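Local coordinates for pectate lyase (PDB 4U49), which probably depolymerises polygalacturonate and methyl-esterified pectins by calcium-dependent eliminative cleavage, with an endo mode of action, at residues D32-Y36 with T245-Q249; D136-L142 with I164-S170. One frame throughout, in Å; residues are numbered along the deposited sequence.

Contact 1 (D32-Y36 with T245-Q249); sequences DNATY and TLTGQ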
# COMPACT_ATOMS: atom_id res chain seq x y z
N ASP A 32 -7.36 13.71 -6.14
CA ASP A 32 -6.99 14.53 -4.99
C ASP A 32 -5.99 15.63 -5.35
O ASP A 32 -5.04 15.88 -4.60
CB ASP A 32 -6.42 13.64 -3.87
CG ASP A 32 -7.38 12.54 -3.45
OD1 ASP A 32 -6.95 11.37 -3.37
OD2 ASP A 32 -8.56 12.85 -3.19
N ASN A 33 -6.22 16.27 -6.49
CA ASN A 33 -5.38 17.38 -6.97
C ASN A 33 -3.92 16.99 -7.16
O ASN A 33 -3.01 17.76 -6.85
CB ASN A 33 -5.48 18.57 -6.01
CG ASN A 33 -6.91 18.97 -5.72
OD1 ASN A 33 -7.31 19.07 -4.56
ND2 ASN A 33 -7.69 19.19 -6.77
N ALA A 34 -3.71 15.79 -7.69
CA ALA A 34 -2.37 15.28 -7.95
C ALA A 34 -2.45 14.16 -8.97
O ALA A 34 -3.53 13.62 -9.23
CB ALA A 34 -1.72 14.79 -6.67
N THR A 35 -1.31 13.81 -9.57
CA THR A 35 -1.25 12.63 -10.42
C THR A 35 -0.25 11.64 -9.85
O THR A 35 0.94 11.94 -9.74
CB THR A 35 -0.89 12.99 -11.88
OG1 THR A 35 -1.94 13.78 -12.45
CG2 THR A 35 -0.71 11.72 -12.71
N TYR A 36 -0.74 10.46 -9.48
CA TYR A 36 0.10 9.43 -8.88
C TYR A 36 0.52 8.41 -9.91
O TYR A 36 -0.31 7.87 -10.64
CB TYR A 36 -0.63 8.75 -7.73
CG TYR A 36 -1.06 9.71 -6.65
CD1 TYR A 36 -0.16 10.12 -5.67
CD2 TYR A 36 -2.35 10.21 -6.61
CE1 TYR A 36 -0.54 11.00 -4.68
CE2 TYR A 36 -2.74 11.10 -5.62
CZ TYR A 36 -1.83 11.49 -4.66
OH TYR A 36 -2.20 12.38 -3.67
N THR A 245 1.74 4.33 -1.60
CA THR A 245 1.26 5.68 -1.32
C THR A 245 -0.23 5.74 -0.98
O THR A 245 -1.07 5.23 -1.72
CB THR A 245 1.53 6.63 -2.51
OG1 THR A 245 2.94 6.75 -2.72
CG2 THR A 245 0.95 8.02 -2.25
N LEU A 246 -0.54 6.38 0.14
CA LEU A 246 -1.92 6.65 0.54
C LEU A 246 -2.32 8.05 0.10
O LEU A 246 -1.59 9.01 0.33
CB LEU A 246 -2.09 6.50 2.05
CG LEU A 246 -1.82 5.13 2.68
CD1 LEU A 246 -2.05 5.20 4.19
CD2 LEU A 246 -2.70 4.06 2.06
N THR A 247 -3.49 8.17 -0.52
CA THR A 247 -4.00 9.48 -0.89
C THR A 247 -5.44 9.65 -0.39
O THR A 247 -6.14 8.67 -0.15
CB THR A 247 -3.95 9.71 -2.42
OG1 THR A 247 -4.41 11.03 -2.72
CG2 THR A 247 -4.81 8.70 -3.15
N GLY A 248 -5.86 10.90 -0.24
CA GLY A 248 -7.17 11.20 0.30
C GLY A 248 -7.14 11.32 1.81
O GLY A 248 -6.16 11.78 2.39
N GLN A 249 -8.22 10.89 2.45
CA GLN A 249 -8.34 10.99 3.90
C GLN A 249 -8.47 9.60 4.51
O GLN A 249 -9.43 8.88 4.23
CB GLN A 249 -9.52 11.88 4.29
CG GLN A 249 -9.41 13.32 3.82
CD GLN A 249 -9.66 13.48 2.33
OE1 GLN A 249 -10.52 12.81 1.75
NE2 GLN A 249 -8.90 14.37 1.69
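The two backbones approach without pairing: CA of Asp32 lies 6.3 Å from CA of Gly248, whereas CA of Tyr36 and CA of Thr245 are 8.5 Å apart. Asp32 and Asn33 turn through positive phi angles before the chain enters strand 34-41; next to Asp32, strand 244-247 runs up to a corner at Gly248, whose phi of 89° and psi of -146° would jam a CB against the preceding carbonyl. Side chains bridge the gap. OH of Tyr36 donates to OG1 of Thr247 (2.8 Å), which in turn donates to OD1 of Asp32 (2.6 Å). Tyr36 CE1 also packs on Thr245 CG2 at 4.1 Å. His215 ND1 is a second hydrogen-bond partner of Asp32 OD1, and Asn277 ND2 is hydrogen-bonded to Tyr36 OH, so the hydrogen-bond network extends to strands 213-216 and 274-277 of the beta-helix. With the Thr247 hydroxyl accepting from Tyr36 and donating to the Asp32 carboxylate, the N-terminal hairpin is joined to the parallel beta-helix mainly by directional polar bonds within a buried interface.

Contact 2 (D136-L142 with I164-S170); sequences DCGGITL and IKNLRIS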
# COMPACT_ATOMS: atom_id res chain seq x y z
N ASP A 136 -0.40 -11.55 -13.64
CA ASP A 136 -0.30 -10.18 -14.13
C ASP A 136 -1.64 -9.73 -14.71
O ASP A 136 -2.06 -10.23 -15.75
CB ASP A 136 0.82 -10.07 -15.19
CG ASP A 136 1.17 -8.63 -15.55
OD1 ASP A 136 0.36 -7.72 -15.31
OD2 ASP A 136 2.28 -8.42 -16.08
N CYS A 137 -2.29 -8.79 -14.05
CA CYS A 137 -3.62 -8.36 -14.48
C CYS A 137 -3.57 -7.29 -15.57
O CYS A 137 -4.61 -6.82 -16.03
CB CYS A 137 -4.42 -7.84 -13.28
SG CYS A 137 -4.71 -9.11 -12.03
N GLY A 138 -2.37 -6.90 -15.97
CA GLY A 138 -2.18 -6.02 -17.11
C GLY A 138 -2.87 -4.67 -17.02
O GLY A 138 -3.14 -4.04 -18.03
N GLY A 139 -3.16 -4.24 -15.79
CA GLY A 139 -3.73 -2.93 -15.57
C GLY A 139 -5.25 -2.85 -15.68
O GLY A 139 -5.80 -1.75 -15.67
N ILE A 140 -5.92 -3.99 -15.77
CA ILE A 140 -7.38 -3.96 -15.86
C ILE A 140 -7.99 -3.56 -14.53
O ILE A 140 -7.30 -3.52 -13.51
CB ILE A 140 -7.98 -5.32 -16.29
CG1 ILE A 140 -7.76 -6.37 -15.19
CG2 ILE A 140 -7.40 -5.77 -17.62
CD1 ILE A 140 -8.59 -7.62 -15.38
N THR A 141 -9.28 -3.27 -14.55
CA THR A 141 -10.00 -2.91 -13.34
C THR A 141 -10.90 -4.07 -12.91
O THR A 141 -11.60 -4.64 -13.73
CB THR A 141 -10.85 -1.65 -13.54
OG1 THR A 141 -10.00 -0.55 -13.89
CG2 THR A 141 -11.62 -1.30 -12.27
N LEU A 142 -10.84 -4.41 -11.63
CA LEU A 142 -11.71 -5.45 -11.07
C LEU A 142 -12.43 -4.92 -9.85
O LEU A 142 -11.95 -4.01 -9.17
CB LEU A 142 -10.91 -6.69 -10.70
CG LEU A 142 -10.31 -7.55 -11.82
CD1 LEU A 142 -9.56 -8.72 -11.20
CD2 LEU A 142 -11.39 -8.04 -12.77
N ILE A 164 0.09 -11.05 -7.11
CA ILE A 164 -0.73 -10.38 -8.10
C ILE A 164 -0.11 -9.02 -8.41
O ILE A 164 0.42 -8.35 -7.52
CB ILE A 164 -2.20 -10.23 -7.63
CG1 ILE A 164 -3.09 -9.76 -8.78
CG2 ILE A 164 -2.30 -9.30 -6.43
CD1 ILE A 164 -4.56 -10.02 -8.54
N LYS A 165 -0.13 -8.63 -9.68
CA LYS A 165 0.45 -7.35 -10.06
C LYS A 165 -0.36 -6.61 -11.12
O LYS A 165 -1.12 -7.22 -11.87
CB LYS A 165 1.89 -7.55 -10.55
CG LYS A 165 2.04 -8.47 -11.75
CD LYS A 165 3.50 -8.65 -12.12
CE LYS A 165 4.30 -9.20 -10.95
NZ LYS A 165 5.73 -9.45 -11.31
N ASN A 166 -0.19 -5.29 -11.14
CA ASN A 166 -0.79 -4.43 -12.16
C ASN A 166 -2.31 -4.53 -12.20
O ASN A 166 -2.89 -4.96 -13.19
CB ASN A 166 -0.19 -4.76 -13.53
CG ASN A 166 1.32 -4.75 -13.51
OD1 ASN A 166 1.94 -3.94 -12.83
ND2 ASN A 166 1.93 -5.67 -14.25
N LEU A 167 -2.95 -4.12 -11.11
CA LEU A 167 -4.39 -4.25 -10.97
C LEU A 167 -5.02 -2.98 -10.41
O LEU A 167 -4.47 -2.34 -9.52
CB LEU A 167 -4.74 -5.44 -10.07
CG LEU A 167 -6.22 -5.64 -9.71
CD1 LEU A 167 -7.04 -6.01 -10.93
CD2 LEU A 167 -6.37 -6.68 -8.61
N ARG A 168 -6.19 -2.63 -10.94
CA ARG A 168 -6.97 -1.54 -10.40
C ARG A 168 -8.22 -2.11 -9.73
O ARG A 168 -8.96 -2.89 -10.34
CB ARG A 168 -7.35 -0.55 -11.51
CG ARG A 168 -8.00 0.73 -11.02
CD ARG A 168 -8.20 1.71 -12.17
NE ARG A 168 -6.95 1.98 -12.87
CZ ARG A 168 -6.19 3.05 -12.65
NH1 ARG A 168 -6.55 3.97 -11.76
NH2 ARG A 168 -5.06 3.21 -13.33
N ILE A 169 -8.43 -1.75 -8.47
CA ILE A 169 -9.65 -2.15 -7.78
C ILE A 169 -10.62 -0.99 -7.85
O ILE A 169 -10.28 0.14 -7.48
CB ILE A 169 -9.37 -2.55 -6.32
CG1 ILE A 169 -8.45 -3.78 -6.29
CG2 ILE A 169 -10.67 -2.87 -5.59
CD1 ILE A 169 -8.10 -4.25 -4.91
N SER A 170 -11.81 -1.26 -8.36
CA SER A 170 -12.75 -0.20 -8.72
C SER A 170 -13.25 0.59 -7.52
O SER A 170 -13.21 0.12 -6.38
CB SER A 170 -13.94 -0.79 -9.48
OG SER A 170 -14.85 -1.39 -8.58
O HOH W 1 -4.69 1.12 -15.53
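Leu142 and Asn166, each burying 63 Å², mark two regions of parallel pairing, with Cys137 (60 Å²) near Asn166. At Leu142 the pairing is regular: its N donates to Arg168 O (2.7 Å), its O accepts from Ser170 N (2.9 Å), and Arg168 N donates to Ile140 O (2.9 Å). Leu142 CD1 meets Leu167 CD1 at 3.7 Å on the side facing the interior. Asn166 occupies the corner between strands 163-165 and 167-169. Its ND2 donates to Asp136 OD1 (2.8 Å), the same oxygen that closes an Asx turn with Gly138 N (2.9 Å), while its O accepts from Gly139 N (2.7 Å); Ser40 and Asn189 hold its OD1. Cys137, disulfide-bonded to Cys124, donates from N to Lys165 O (2.9 Å) and sets SG 3.6 Å from Ile164 CD1. A type I' turn from Cys137 to Ile140 shifts the register by two residues between the flanking pairings. Stacked parallel strands, inward aliphatic side chains and an asparagine at the corner are characteristic of adjacent coils in a right-handed parallel beta-helix, the fold of polysaccharide lyase family 3.

In the fold
Contact 2 is nested along the chain inside the loop closed by contact 1, and both reach the same long parallel sheet of the beta-helix. Their centres are 18 Å apart and their nearest atoms about 7 Å, so they do not touch. Contact 2 joins successive coils early in the helix, whereas contact 1 joins segments 209 residues apart at their closest ends. Strands 184-192 and 213-216 lie between 167-169 and 244-247 in one run of paired strands; contact 2 also turns the corner onto the neighbouring face. The side chain of Asp194, which binds calcium in another structure of this protein but has none bound here, is about 8 Å from Gly248 and from the side chain of Ile169.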